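Local coordinates for high affinity transport system protein p37 (Mycoplasma hyorhinis, PDB 3EKI) that binds thiamine diphosphate outside the cytoplasmic membrane as the lipoprotein component of a high-affinity transport system, at residues A[104-109]-A[127-132]; A[112-117]-A[138-143]; A[248-253]-A[257-262]. One frame throughout, in Å; residues are numbered along the deposited sequence.

Interactions 1 and 3 both bind the diphosphate of TPP. K129 of 127-132 bonds to O2B of the terminal phosphate, while S257 of 257-262 holds O1B and K258 reaches O1A of the inner phosphate. The centres of these two contacts lie about 16 Å apart and their nearest atoms about 5 Å apart, without touching, so the ligand is what they share. Interaction 2 stands farther back, its centre about 11 Å from that of interaction 1 and about 27 Å from that of interaction 3. It uses the same helix 106-115 as interaction 1, and the two contacts join where L130 CD1 packs on I141 CD1 at 3.9 Å, with strand 141-152 following helix 127-136 in the chain.

Interaction 1: residues A[104-109]-A[127-132]; sequences QDFTVL and SGKLVE. With TPP (thiamine diphosphate), chain B.
F106 and K129 face each other across 8.4 Å between their CA atoms, where the first turn of helix 106-115 comes beside the first turn of helix 127-136; both side chains leave the backbone toward the other segment. The first helix opens at D105, its N-cap, whose carboxylate folds back so that OD2 accepts from V108 N at 3.2 Å (N-H...O angle 166°) and also from T107 OG1. F106, the residue after this cap, is swung with CG between its backbone N and carbonyl carbon (chi1 86°), which offers one ring face to K129. The two side chains cross at about a right angle, with the lysine stem laid over the ring face: CB passes CE1, CD sits over the centre 3.5 Å from the ring centroid in a CH-pi contact, and CE lies 3.6 Å from CE2. The opposite face has T107 CG2 toward its rim. Beyond the ring the chain bends at its last torsion and NZ, in an off-centre cation-pi position 5.0 Å from the ring centroid, donates to TPP O2B at 3.0 Å. The aromatic face thus packs on the aliphatic stem of a ligand-pocket lysine, whose ammonium group binds the phosphate. Around the pair, F106 also touches N125 of strand 122-125 and K129 touches N254, while helix 390-402 packs on V131 from the same helix as K129.

Interaction 2: residues A[112-117]-A[138-143]; sequences NLSTDN and PGIITP
L113 and S114, in the last turn of helix 106-115, pack against I140 and I141, where the chain enters strand 141-152 of the antiparallel sheet in this periplasmic-binding-protein-like fold. The van der Waals contacts centre on the CG2 methyl of I141, which meets L113 CB at 3.7 Å and also lies against the carbonyl carbon of L113 and the OG of S114. That methyl is placed by the first torsion of I141, which sets CG2 beside the backbone N and leaves the longer CG1 branch between N and the carbonyl carbon (chi1 60°). I140 works differently: its CG1-CD1 arm, extended with CG1 opposite the backbone N, runs past the serine, CD1 coming to 3.6 Å from S114 CB, while its CG2 stands 3.5 Å from S114 OG. Both isoleucine CG2 methyls thus touch the serine oxygen, from directions about 70° apart, and its polar need is met within its own helix by a hydrogen bond to L110 O. F133 of helix 127-136 touches both S114 and I140, and V347 of strand 345-349 backs L113 and I141.

Among the polar contacts within the helical segment, N112 O takes two donors from one residue, T115 N and T115 OG1, the latter at 2.8 Å. The chain then leaves the helix at D116, with positive phi (64°), and the D116 carboxylate forms a salt bridge with R349 as well as a hydrogen bond with S351 OG. The polar link across the contact runs through a single water, which donates both its hydrogens, one to L113 O at 2.7 Å and the other to I140 O at 2.8 Å.

Interaction 3: residues A[248-253]-A[257-262]; sequences ILHGKD and SKFKLE. With TPP (thiamine diphosphate), chain B.
G251 N donates to K258 O at 2.8 Å, nearly straight at 166°, and K260 NZ donates to D253 O at 2.9 Å, in the carbonyl plane on a lone pair. These two bonds tie the end of strand 248-250 and the turn after it to the start of helix 256-269, which opens here with a wider pi-type turn at 257-260. The same turn presents S257 and K258 to TPP. S257 grips the terminal phosphate oxygen O1B twice, through its backbone N at 2.9 Å and through OG at 2.7 Å. K258, bent at its last two torsions, brings NZ to 2.7 Å from O1A of the inner phosphate and more weakly to O3B, while a salt bridge with E308 and a bond to S257 OG also hold its amine.

H250 ND1 donates in the ring plane to G251 O at 2.7 Å, which fixes the rotation of the imidazole. F259 turns an edge to the H250 face in an offset edge-to-face pair, planes at 85°. D253 CA lies over one face of the F259 ring in a CH-pi contact, 3.8 Å from its centroid, and K252 O approaches F259 CB. Helix 277-283 completes this packing through L277 and N278, which touch F259.

Backbone N-H, hydroxyl and ammonium donors from one turn thus converge on the diphosphate, whose negative charge is probably partly offset by K258 and the helix N-terminus. Because the bonds to K258 O and from K260 NZ fasten the strand end to that very turn, they probably help to position these donors.

Interaction 1: residues A[104-109]-A[127-132]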
loop_
_atom_site.group_PDB
_atom_site.type_symbol
_atom_site.label_atom_id
_atom_site.label_comp_id
_atom_site.label_asym_id
_atom_site.label_seq_id
_atom_site.Cartn_x
_atom_site.Cartn_y
_atom_site.Cartn_z
ATOM N N GLN A 104 10.319 8.973 -10.863
ATOM C CA GLN A 104 10.494 7.622 -11.427
ATOM C C GLN A 104 10.121 6.536 -10.430
ATOM O O GLN A 104 9.427 5.572 -10.773
ATOM C CB GLN A 104 11.933 7.500 -11.938
ATOM C CG GLN A 104 12.385 8.638 -12.842
ATOM C CD GLN A 104 12.982 9.865 -12.195
ATOM O OE1 GLN A 104 12.327 10.892 -11.989
ATOM N NE2 GLN A 104 14.274 9.808 -11.869
ATOM N N ASP A 105 10.554 6.662 -9.179
ATOM C CA ASP A 105 10.241 5.669 -8.154
ATOM C C ASP A 105 10.551 6.225 -6.779
ATOM O O ASP A 105 11.053 7.353 -6.631
ATOM C CB ASP A 105 10.994 4.358 -8.352
ATOM C CG ASP A 105 12.493 4.451 -8.347
ATOM O OD1 ASP A 105 13.125 3.734 -9.159
ATOM O OD2 ASP A 105 13.092 5.219 -7.573
ATOM N N PHE A 106 10.247 5.455 -5.745
ATOM C CA PHE A 106 10.331 6.018 -4.401
ATOM C C PHE A 106 11.766 6.340 -4.007
ATOM O O PHE A 106 11.979 7.262 -3.221
ATOM C CB PHE A 106 9.718 5.102 -3.341
ATOM C CG PHE A 106 10.639 4.038 -2.784
ATOM C CD1 PHE A 106 11.289 4.201 -1.563
ATOM C CD2 PHE A 106 10.833 2.875 -3.501
ATOM C CE1 PHE A 106 12.135 3.206 -1.100
ATOM C CE2 PHE A 106 11.681 1.880 -3.037
ATOM C CZ PHE A 106 12.334 2.046 -1.831
ATOM N N THR A 107 12.756 5.572 -4.487
ATOM C CA THR A 107 14.118 5.931 -4.097
ATOM C C THR A 107 14.444 7.348 -4.569
ATOM O O THR A 107 15.055 8.153 -3.862
ATOM C CB THR A 107 15.176 4.969 -4.681
ATOM O OG1 THR A 107 15.153 5.094 -6.108
ATOM C CG2 THR A 107 14.813 3.539 -4.372
ATOM N N VAL A 108 14.041 7.644 -5.800
ATOM C CA VAL A 108 14.260 8.980 -6.347
ATOM C C VAL A 108 13.512 10.011 -5.511
ATOM O O VAL A 108 14.007 11.114 -5.278
ATOM C CB VAL A 108 13.822 9.072 -7.815
ATOM C CG1 VAL A 108 14.034 10.472 -8.362
ATOM C CG2 VAL A 108 14.585 8.045 -8.645
ATOM N N LEU A 109 12.319 9.676 -5.044
ATOM C CA LEU A 109 11.573 10.662 -4.263
ATOM C C LEU A 109 12.309 11.004 -2.993
ATOM O O LEU A 109 12.512 12.168 -2.630
ATOM C CB LEU A 109 10.184 10.148 -3.894
ATOM C CG LEU A 109 9.340 11.143 -3.089
ATOM C CD1 LEU A 109 8.806 12.202 -4.054
ATOM C CD2 LEU A 109 8.213 10.467 -2.345
ATOM N N SER A 127 4.890 3.774 3.929
ATOM C CA SER A 127 5.390 3.973 5.275
ATOM C C SER A 127 6.607 3.135 5.635
ATOM O O SER A 127 7.595 3.595 6.219
ATOM C CB SER A 127 4.254 3.699 6.274
ATOM O OG SER A 127 3.905 2.315 6.302
ATOM N N GLY A 128 6.593 1.836 5.296
ATOM C CA GLY A 128 7.726 1.003 5.696
ATOM C C GLY A 128 9.014 1.461 5.069
ATOM O O GLY A 128 10.057 1.607 5.706
ATOM N N LYS A 129 8.975 1.708 3.763
ATOM C CA LYS A 129 10.155 2.162 3.037
ATOM C C LYS A 129 10.678 3.478 3.622
ATOM O O LYS A 129 11.869 3.735 3.715
ATOM C CB LYS A 129 9.826 2.353 1.567
ATOM C CG LYS A 129 9.636 1.041 0.818
ATOM C CD LYS A 129 9.008 1.258 -0.541
ATOM C CE LYS A 129 9.145 -0.016 -1.383
ATOM N NZ LYS A 129 7.843 -0.352 -2.006
ATOM N N LEU A 130 9.739 4.329 4.021
ATOM C CA LEU A 130 10.182 5.603 4.615
ATOM C C LEU A 130 10.837 5.384 5.965
ATOM O O LEU A 130 11.872 5.986 6.290
ATOM C CB LEU A 130 8.975 6.523 4.738
ATOM C CG LEU A 130 9.186 7.826 5.504
ATOM C CD1 LEU A 130 10.191 8.721 4.792
ATOM C CD2 LEU A 130 7.837 8.513 5.655
ATOM N N VAL A 131 10.256 4.522 6.793
ATOM C CA VAL A 131 10.836 4.229 8.094
ATOM C C VAL A 131 12.250 3.701 7.900
ATOM O O VAL A 131 13.186 4.146 8.565
ATOM C CB VAL A 131 9.965 3.222 8.884
ATOM C CG1 VAL A 131 10.706 2.648 10.088
ATOM C CG2 VAL A 131 8.659 3.886 9.321
ATOM N N GLU A 132 12.442 2.765 6.973
ATOM C CA GLU A 132 13.775 2.186 6.753
ATOM C C GLU A 132 14.735 3.258 6.231
ATOM O O GLU A 132 15.931 3.289 6.541
ATOM C CB GLU A 132 13.693 1.021 5.791
ATOM C CG GLU A 132 12.868 -0.185 6.193
ATOM C CD GLU A 132 13.438 -1.002 7.334
ATOM O OE1 GLU A 132 14.626 -0.790 7.653
ATOM O OE2 GLU A 132 12.711 -1.852 7.903
HETATM N "N1'" TPP B . -6.305 1.212 -3.809
HETATM C "C2'" TPP B . -6.265 1.738 -5.058
HETATM C CM2 TPP B . -7.537 2.375 -5.628
HETATM N "N3'" TPP B . -5.130 1.712 -5.779
HETATM C "C4'" TPP B . -3.990 1.240 -5.207
HETATM N "N4'" TPP B . -2.857 1.305 -5.910
HETATM C "C5'" TPP B . -4.021 0.639 -3.941
HETATM C "C6'" TPP B . -5.234 0.642 -3.264
HETATM C "C7'" TPP B . -2.816 -0.008 -3.242
HETATM N N3 TPP B . -1.992 0.890 -2.413
HETATM C C2 TPP B . -1.808 2.189 -2.644
HETATM S S1 TPP B . -0.786 2.862 -1.395
HETATM C C5 TPP B . -0.616 1.313 -0.605
HETATM C C4 TPP B . -1.254 0.370 -1.387
HETATM C CM4 TPP B . -1.498 -1.070 -0.886
HETATM C C6 TPP B . 0.265 1.061 0.624
HETATM C C7 TPP B . 1.743 1.024 0.226
HETATM O O7 TPP B . 1.964 -0.102 -0.649
HETATM P PA TPP B . 3.166 -0.229 -1.682
HETATM O O1A TPP B . 2.868 -1.346 -2.611
HETATM O O2A TPP B . 3.428 1.092 -2.347
HETATM O O3A TPP B . 4.483 -0.474 -0.850
HETATM P PB TPP B . 5.056 -1.892 -0.360
HETATM O O1B TPP B . 4.088 -2.538 0.582
HETATM O O2B TPP B . 6.414 -1.512 0.354
HETATM O O3B TPP B . 5.429 -2.785 -1.619
#

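Interaction 2: residues A[112-117]-A[138-143]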
loop_
_atom_site.group_PDB
_atom_site.type_symbol
_atom_site.label_atom_id
_atom_site.label_comp_id
_atom_site.label_asym_id
_atom_site.label_seq_id
_atom_site.Cartn_x
_atom_site.Cartn_y
_atom_site.Cartn_z
ATOM N N ASN A 112 15.676 12.691 -3.580
ATOM C CA ASN A 112 15.580 14.077 -4.060
ATOM C C ASN A 112 15.040 14.958 -2.950
ATOM O O ASN A 112 15.483 16.093 -2.806
ATOM C CB ASN A 112 14.732 14.158 -5.311
ATOM C CG ASN A 112 15.444 13.801 -6.596
ATOM O OD1 ASN A 112 16.509 13.177 -6.617
ATOM N ND2 ASN A 112 14.834 14.189 -7.712
ATOM N N LEU A 113 14.105 14.468 -2.143
ATOM C CA LEU A 113 13.659 15.289 -1.024
ATOM C C LEU A 113 14.790 15.552 -0.039
ATOM O O LEU A 113 14.848 16.604 0.613
ATOM C CB LEU A 113 12.505 14.618 -0.292
ATOM C CG LEU A 113 11.145 14.630 -0.987
ATOM C CD1 LEU A 113 10.157 13.759 -0.213
ATOM C CD2 LEU A 113 10.603 16.038 -1.136
ATOM N N SER A 114 15.693 14.582 0.081
ATOM C CA SER A 114 16.791 14.758 1.027
ATOM C C SER A 114 17.808 15.801 0.582
ATOM O O SER A 114 18.579 16.212 1.448
ATOM C CB SER A 114 17.533 13.424 1.201
ATOM O OG SER A 114 16.673 12.544 1.891
ATOM N N THR A 115 17.793 16.177 -0.690
ATOM C CA THR A 115 18.731 17.237 -1.095
ATOM C C THR A 115 18.235 18.606 -0.616
ATOM O O THR A 115 19.047 19.517 -0.504
ATOM C CB THR A 115 18.950 17.285 -2.609
ATOM O OG1 THR A 115 17.734 17.727 -3.220
ATOM C CG2 THR A 115 19.246 15.895 -3.165
ATOM N N ASP A 116 16.949 18.729 -0.349
ATOM C CA ASP A 116 16.296 19.931 0.142
ATOM C C ASP A 116 16.395 21.041 -0.907
ATOM O O ASP A 116 16.749 22.179 -0.606
ATOM C CB ASP A 116 16.850 20.384 1.488
ATOM C CG ASP A 116 15.879 21.141 2.367
ATOM O OD1 ASP A 116 14.774 21.482 1.898
ATOM O OD2 ASP A 116 16.170 21.411 3.559
ATOM N N ASN A 117 16.060 20.700 -2.129
ATOM C CA ASN A 117 16.055 21.577 -3.289
ATOM C C ASN A 117 14.628 22.062 -3.501
ATOM O O ASN A 117 13.735 21.204 -3.582
ATOM C CB ASN A 117 16.574 20.837 -4.516
ATOM C CG ASN A 117 16.722 21.661 -5.767
ATOM O OD1 ASN A 117 15.808 22.336 -6.234
ATOM N ND2 ASN A 117 17.904 21.626 -6.379
ATOM N N PRO A 138 18.571 9.777 9.661
ATOM C CA PRO A 138 17.619 10.336 10.618
ATOM C C PRO A 138 17.459 11.852 10.458
ATOM O O PRO A 138 18.440 12.578 10.326
ATOM C CB PRO A 138 18.177 9.997 11.995
ATOM C CG PRO A 138 19.396 9.188 11.767
ATOM C CD PRO A 138 19.750 9.183 10.313
ATOM N N GLY A 139 16.218 12.284 10.474
ATOM C CA GLY A 139 15.698 13.612 10.364
ATOM C C GLY A 139 15.989 14.338 9.075
ATOM O O GLY A 139 15.838 15.572 9.053
ATOM N N ILE A 140 16.390 13.644 8.021
ATOM C CA ILE A 140 16.850 14.281 6.792
ATOM C C ILE A 140 15.691 14.886 5.996
ATOM O O ILE A 140 15.956 15.829 5.244
ATOM C CB ILE A 140 17.648 13.305 5.923
ATOM C CG1 ILE A 140 18.477 13.940 4.807
ATOM C CG2 ILE A 140 16.721 12.232 5.344
ATOM C CD1 ILE A 140 19.470 12.932 4.236
ATOM N N ILE A 141 14.499 14.340 6.172
ATOM C CA ILE A 141 13.239 14.805 5.581
ATOM C C ILE A 141 12.193 14.749 6.689
ATOM O O ILE A 141 12.416 14.122 7.745
ATOM C CB ILE A 141 12.817 14.032 4.321
ATOM C CG1 ILE A 141 12.609 12.543 4.567
ATOM C CG2 ILE A 141 13.801 14.253 3.170
ATOM C CD1 ILE A 141 12.235 11.705 3.353
ATOM N N THR A 142 11.039 15.395 6.534
ATOM C CA THR A 142 10.083 15.569 7.603
ATOM C C THR A 142 8.709 15.008 7.310
ATOM O O THR A 142 7.940 15.528 6.499
ATOM C CB THR A 142 9.914 17.096 7.880
ATOM O OG1 THR A 142 11.220 17.637 8.118
ATOM C CG2 THR A 142 9.044 17.314 9.088
ATOM N N PRO A 143 8.387 13.875 7.932
ATOM C CA PRO A 143 7.050 13.291 7.766
ATOM C C PRO A 143 6.012 14.200 8.386
ATOM O O PRO A 143 6.228 14.727 9.490
ATOM C CB PRO A 143 7.147 11.974 8.543
ATOM C CG PRO A 143 8.606 11.678 8.591
ATOM C CD PRO A 143 9.271 13.031 8.753
HETATM O O HOH W 1 15.349 17.547 3.105
#

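Interaction 3: residues A[248-253]-A[257-262]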
loop_
_atom_site.group_PDB
_atom_site.type_symbol
_atom_site.label_atom_id
_atom_site.label_comp_id
_atom_site.label_asym_id
_atom_site.label_seq_id
_atom_site.Cartn_x
_atom_site.Cartn_y
_atom_site.Cartn_z
ATOM N N ILE A 248 7.535 -20.084 -4.031
ATOM C CA ILE A 248 6.993 -18.826 -3.547
ATOM C C ILE A 248 7.261 -17.661 -4.494
ATOM O O ILE A 248 8.411 -17.356 -4.827
ATOM C CB ILE A 248 7.612 -18.514 -2.180
ATOM C CG1 ILE A 248 7.301 -19.546 -1.103
ATOM C CG2 ILE A 248 7.201 -17.116 -1.726
ATOM C CD1 ILE A 248 8.091 -19.386 0.178
ATOM N N LEU A 249 6.190 -17.013 -4.900
ATOM C CA LEU A 249 6.256 -15.749 -5.635
ATOM C C LEU A 249 6.241 -14.582 -4.659
ATOM O O LEU A 249 5.487 -14.602 -3.688
ATOM C CB LEU A 249 5.067 -15.572 -6.545
ATOM C CG LEU A 249 4.796 -16.582 -7.640
ATOM C CD1 LEU A 249 3.638 -16.078 -8.499
ATOM C CD2 LEU A 249 6.033 -16.830 -8.499
ATOM N N HIS A 250 7.059 -13.570 -4.934
ATOM C CA HIS A 250 7.223 -12.450 -4.040
ATOM C C HIS A 250 7.529 -11.181 -4.825
ATOM O O HIS A 250 7.812 -11.269 -6.020
ATOM C CB HIS A 250 8.387 -12.806 -3.085
ATOM C CG HIS A 250 9.646 -13.106 -3.837
ATOM N ND1 HIS A 250 10.495 -12.076 -4.203
ATOM C CD2 HIS A 250 10.223 -14.217 -4.349
ATOM C CE1 HIS A 250 11.531 -12.551 -4.878
ATOM N NE2 HIS A 250 11.397 -13.873 -4.987
ATOM N N GLY A 251 7.510 -10.035 -4.154
ATOM C CA GLY A 251 7.963 -8.779 -4.762
ATOM C C GLY A 251 9.428 -8.530 -4.450
ATOM O O GLY A 251 10.224 -9.390 -4.035
ATOM N N LYS A 252 9.850 -7.274 -4.664
ATOM C CA LYS A 252 11.238 -6.934 -4.366
ATOM C C LYS A 252 11.508 -7.014 -2.879
ATOM O O LYS A 252 10.628 -6.823 -2.032
ATOM C CB LYS A 252 11.525 -5.506 -4.849
ATOM C CG LYS A 252 11.421 -5.326 -6.353
ATOM C CD LYS A 252 12.139 -4.050 -6.795
ATOM C CE LYS A 252 11.953 -3.805 -8.287
ATOM N NZ LYS A 252 11.417 -2.444 -8.568
ATOM N N ASP A 253 12.765 -7.237 -2.501
ATOM C CA ASP A 253 13.037 -7.432 -1.092
ATOM C C ASP A 253 12.891 -6.160 -0.261
ATOM O O ASP A 253 12.949 -6.257 0.959
ATOM C CB ASP A 253 14.426 -8.035 -0.889
ATOM C CG ASP A 253 15.570 -7.175 -1.376
ATOM O OD1 ASP A 253 15.454 -5.931 -1.363
ATOM O OD2 ASP A 253 16.601 -7.780 -1.765
ATOM N N SER A 257 4.631 -5.082 1.833
ATOM C CA SER A 257 3.467 -5.933 1.619
ATOM C C SER A 257 3.687 -7.041 0.593
ATOM O O SER A 257 2.763 -7.871 0.446
ATOM C CB SER A 257 2.243 -5.123 1.196
ATOM O OG SER A 257 2.413 -4.498 -0.053
ATOM N N LYS A 258 4.788 -7.088 -0.115
ATOM C CA LYS A 258 5.074 -8.162 -1.076
ATOM C C LYS A 258 6.352 -8.899 -0.720
ATOM O O LYS A 258 6.883 -9.704 -1.494
ATOM C CB LYS A 258 5.084 -7.612 -2.502
ATOM C CG LYS A 258 3.702 -7.105 -2.904
ATOM C CD LYS A 258 3.765 -6.145 -4.082
ATOM C CE LYS A 258 4.238 -4.777 -3.638
ATOM N NZ LYS A 258 3.096 -3.959 -3.179
ATOM N N PHE A 259 6.822 -8.658 0.496
ATOM C CA PHE A 259 8.047 -9.324 0.950
ATOM C C PHE A 259 8.206 -9.360 2.472
ATOM O O PHE A 259 8.075 -10.380 3.071
ATOM C CB PHE A 259 9.324 -8.737 0.299
ATOM C CG PHE A 259 10.509 -9.671 0.333
ATOM C CD1 PHE A 259 11.253 -9.786 1.457
ATOM C CD2 PHE A 259 10.810 -10.468 -0.721
ATOM C CE1 PHE A 259 12.322 -10.650 1.511
ATOM C CE2 PHE A 259 11.834 -11.297 -0.674
ATOM C CZ PHE A 259 12.600 -11.384 0.466
ATOM N N LYS A 260 8.481 -8.242 3.114
ATOM C CA LYS A 260 8.867 -8.241 4.510
ATOM C C LYS A 260 7.733 -8.631 5.445
ATOM O O LYS A 260 7.985 -9.376 6.403
ATOM C CB LYS A 260 9.447 -6.865 4.925
ATOM C CG LYS A 260 10.684 -6.495 4.141
ATOM C CD LYS A 260 11.140 -5.069 4.417
ATOM C CE LYS A 260 12.648 -4.984 4.588
ATOM N NZ LYS A 260 13.320 -4.604 3.312
ATOM N N LEU A 261 6.501 -8.193 5.241
ATOM C CA LEU A 261 5.443 -8.548 6.192
ATOM C C LEU A 261 5.168 -10.045 6.146
ATOM O O LEU A 261 4.878 -10.636 7.187
ATOM C CB LEU A 261 4.163 -7.757 5.926
ATOM C CG LEU A 261 4.308 -6.270 6.265
ATOM C CD1 LEU A 261 3.135 -5.489 5.681
ATOM C CD2 LEU A 261 4.387 -6.068 7.764
ATOM N N GLU A 262 5.226 -10.621 4.955
ATOM C CA GLU A 262 5.006 -12.067 4.819
ATOM C C GLU A 262 6.195 -12.842 5.387
ATOM O O GLU A 262 5.994 -13.888 6.004
ATOM C CB GLU A 262 4.750 -12.446 3.356
ATOM C CG GLU A 262 3.457 -11.900 2.797
ATOM C CD GLU A 262 3.491 -10.504 2.213
ATOM O OE1 GLU A 262 4.541 -9.835 2.286
ATOM O OE2 GLU A 262 2.434 -10.111 1.662
HETATM N "N1'" TPP B . -6.305 1.212 -3.809
HETATM C "C2'" TPP B . -6.265 1.738 -5.058
HETATM C CM2 TPP B . -7.537 2.375 -5.628
HETATM N "N3'" TPP B . -5.130 1.712 -5.779
HETATM C "C4'" TPP B . -3.990 1.240 -5.207
HETATM N "N4'" TPP B . -2.857 1.305 -5.910
HETATM C "C5'" TPP B . -4.021 0.639 -3.941
HETATM C "C6'" TPP B . -5.234 0.642 -3.264
HETATM C "C7'" TPP B . -2.816 -0.008 -3.242
HETATM N N3 TPP B . -1.992 0.890 -2.413
HETATM C C2 TPP B . -1.808 2.189 -2.644
HETATM S S1 TPP B . -0.786 2.862 -1.395
HETATM C C5 TPP B . -0.616 1.313 -0.605
HETATM C C4 TPP B . -1.254 0.370 -1.387
HETATM C CM4 TPP B . -1.498 -1.070 -0.886
HETATM C C6 TPP B . 0.265 1.061 0.624
HETATM C C7 TPP B . 1.743 1.024 0.226
HETATM O O7 TPP B . 1.964 -0.102 -0.649
HETATM P PA TPP B . 3.166 -0.229 -1.682
HETATM O O1A TPP B . 2.868 -1.346 -2.611
HETATM O O2A TPP B . 3.428 1.092 -2.347
HETATM O O3A TPP B . 4.483 -0.474 -0.850
HETATM P PB TPP B . 5.056 -1.892 -0.360
HETATM O O1B TPP B . 4.088 -2.538 0.582
HETATM O O2B TPP B . 6.414 -1.512 0.354
HETATM O O3B TPP B . 5.429 -2.785 -1.619
#